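Local coordinates for PTS system, nitrogen regulatory IIA protein (Neisseria meningitidis, PDB 2A0J) that probably takes part in phosphotransfer within the phosphotransferase system and, as the nitrogen regulatory IIA protein, in regulation linked to nitrogen metabolism, at residues G5-L10 and K74-A79. Numbering follows the deposited sequence.
Sequences GEILPL and KQATGA
Where the short N-terminal helical turn meets the beginning of strand 77-83 of the mixed sheet, Ile7 and Leu8 settle on Ala76, Gly78 and Ala79, a small example of a helical turn and the residue after it packed on the start of a strand and the residue before it, built largely from backbone and aliphatic groups. The one hydrogen bond between the two segments is weak: Gly78 N donates to Ile7 O at 3.4 Å with an angle of 144°. Ile7 lies alongside the strand's entry, its CA 5.0 Å from that of Thr77. Its CG1 lies 3.9 Å from CB of Ala76 and also passes close to CA of Thr77, though the exact position of the CG1-CD1 branch is doubtful in this model. CG2 lies against the backbone of Gly78, which has no side chain there, 3.7 Å from its N. Leu8 reaches the next residue along, its CG anti to the backbone N (chi1 -164°), and CD1 touches CA of Ala79 at 3.6 Å. At the outer margin Glu6 and Gln75 approach one another loosely, OE1 and NE2 being 4.0 Å apart and the carboxylate and amide planes turned 73° from each other. The CB atoms of Thr77 and Ala79 point away from residues 5-10, both side chains touch Leu33 of helix 22-33, and Thr77 OG1 is hydrogen-bonded to Glu36. Backbone bonds join the strand to its antiparallel neighbour 97-106, while Leu8 also packs on Phe101 of that strand and on Leu146 of helix 139-146.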
loop_
_atom_site.group_PDB
_atom_site.type_symbol
_atom_site.label_atom_id
_atom_site.label_comp_id
_atom_site.label_asym_id
_atom_site.label_seq_id
_atom_site.Cartn_x
_atom_site.Cartn_y
_atom_site.Cartn_z
ATOM N N GLY A 5 4.933 12.068 -2.546
ATOM C CA GLY A 5 5.534 12.078 -3.868
ATOM C C GLY A 5 6.942 11.511 -3.908
ATOM O O GLY A 5 7.289 10.760 -4.817
ATOM N N GLU A 6 7.762 11.869 -2.926
ATOM C CA GLU A 6 9.126 11.367 -2.888
ATOM C C GLU A 6 9.141 9.933 -2.381
ATOM O O GLU A 6 10.178 9.271 -2.386
ATOM C CB GLU A 6 9.998 12.246 -1.990
ATOM C CG GLU A 6 9.529 12.330 -0.560
ATOM C CD GLU A 6 10.460 13.155 0.300
ATOM O OE1 GLU A 6 11.663 12.819 0.363
ATOM O OE2 GLU A 6 9.988 14.138 0.913
ATOM N N ILE A 7 7.981 9.452 -1.957
ATOM C CA ILE A 7 7.869 8.098 -1.444
ATOM C C ILE A 7 7.281 7.136 -2.471
ATOM O O ILE A 7 7.427 5.918 -2.347
ATOM C CB ILE A 7 7.034 8.093 -0.124
ATOM C CG1 ILE A 7 7.958 7.762 1.053
ATOM C CG2 ILE A 7 5.862 7.108 -0.198
ATOM C CD1 ILE A 7 9.165 8.686 1.173
ATOM N N LEU A 8 6.644 7.680 -3.505
ATOM C CA LEU A 8 6.030 6.841 -4.529
ATOM C C LEU A 8 6.511 7.077 -5.971
ATOM O O LEU A 8 5.834 7.735 -6.758
ATOM C CB LEU A 8 4.502 6.994 -4.465
ATOM C CG LEU A 8 3.647 5.947 -5.189
ATOM C CD1 LEU A 8 3.819 4.599 -4.508
ATOM C CD2 LEU A 8 2.183 6.358 -5.171
ATOM N N PRO A 9 7.701 6.559 -6.329
ATOM C CA PRO A 9 8.179 6.750 -7.699
ATOM C C PRO A 9 7.397 5.808 -8.617
ATOM O O PRO A 9 6.718 4.899 -8.147
ATOM C CB PRO A 9 9.653 6.375 -7.603
ATOM C CG PRO A 9 9.652 5.336 -6.561
ATOM C CD PRO A 9 8.752 5.938 -5.508
ATOM N N LEU A 10 7.490 6.028 -9.920
ATOM C CA LEU A 10 6.777 5.196 -10.883
ATOM C C LEU A 10 7.261 3.748 -10.828
ATOM O O LEU A 10 6.531 2.828 -11.196
ATOM C CB LEU A 10 6.962 5.769 -12.289
ATOM C CG LEU A 10 6.434 7.202 -12.440
ATOM C CD1 LEU A 10 6.869 7.794 -13.772
ATOM C CD2 LEU A 10 4.925 7.188 -12.335
ATOM N N LYS A 74 15.017 3.903 7.813
ATOM C CA LYS A 74 15.354 5.275 8.174
ATOM C C LYS A 74 14.606 6.323 7.365
ATOM O O LYS A 74 14.652 7.513 7.677
ATOM C CB LYS A 74 16.865 5.503 8.051
ATOM C CG LYS A 74 17.679 4.666 9.029
ATOM C CD LYS A 74 17.140 4.821 10.450
ATOM C CE LYS A 74 17.795 3.856 11.422
ATOM N NZ LYS A 74 17.128 3.900 12.753
ATOM N N GLN A 75 13.921 5.880 6.323
ATOM C CA GLN A 75 13.151 6.786 5.495
ATOM C C GLN A 75 11.921 6.055 5.004
ATOM O O GLN A 75 12.008 4.924 4.538
ATOM C CB GLN A 75 13.978 7.280 4.307
ATOM C CG GLN A 75 13.199 8.198 3.376
ATOM C CD GLN A 75 14.066 8.816 2.300
ATOM O OE1 GLN A 75 14.795 8.115 1.598
ATOM N NE2 GLN A 75 13.985 10.134 2.159
ATOM N N ALA A 76 10.772 6.702 5.126
ATOM C CA ALA A 76 9.521 6.107 4.689
ATOM C C ALA A 76 9.576 5.707 3.217
ATOM O O ALA A 76 10.222 6.356 2.399
ATOM C CB ALA A 76 8.378 7.081 4.918
ATOM N N THR A 77 8.889 4.625 2.886
ATOM C CA THR A 77 8.849 4.150 1.518
ATOM C C THR A 77 7.490 3.497 1.293
ATOM O O THR A 77 6.897 2.950 2.227
ATOM C CB THR A 77 9.979 3.133 1.255
ATOM O OG1 THR A 77 10.006 2.801 -0.138
ATOM C CG2 THR A 77 9.774 1.869 2.092
ATOM N N GLY A 78 6.988 3.573 0.064
ATOM C CA GLY A 78 5.695 2.985 -0.233
ATOM C C GLY A 78 5.581 2.408 -1.630
ATOM O O GLY A 78 6.529 2.441 -2.415
ATOM N N ALA A 79 4.407 1.868 -1.937
ATOM C CA ALA A 79 4.146 1.286 -3.246
ATOM C C ALA A 79 2.645 1.264 -3.468
ATOM O O ALA A 79 1.867 1.385 -2.520
ATOM C CB ALA A 79 4.701 -0.131 -3.320
#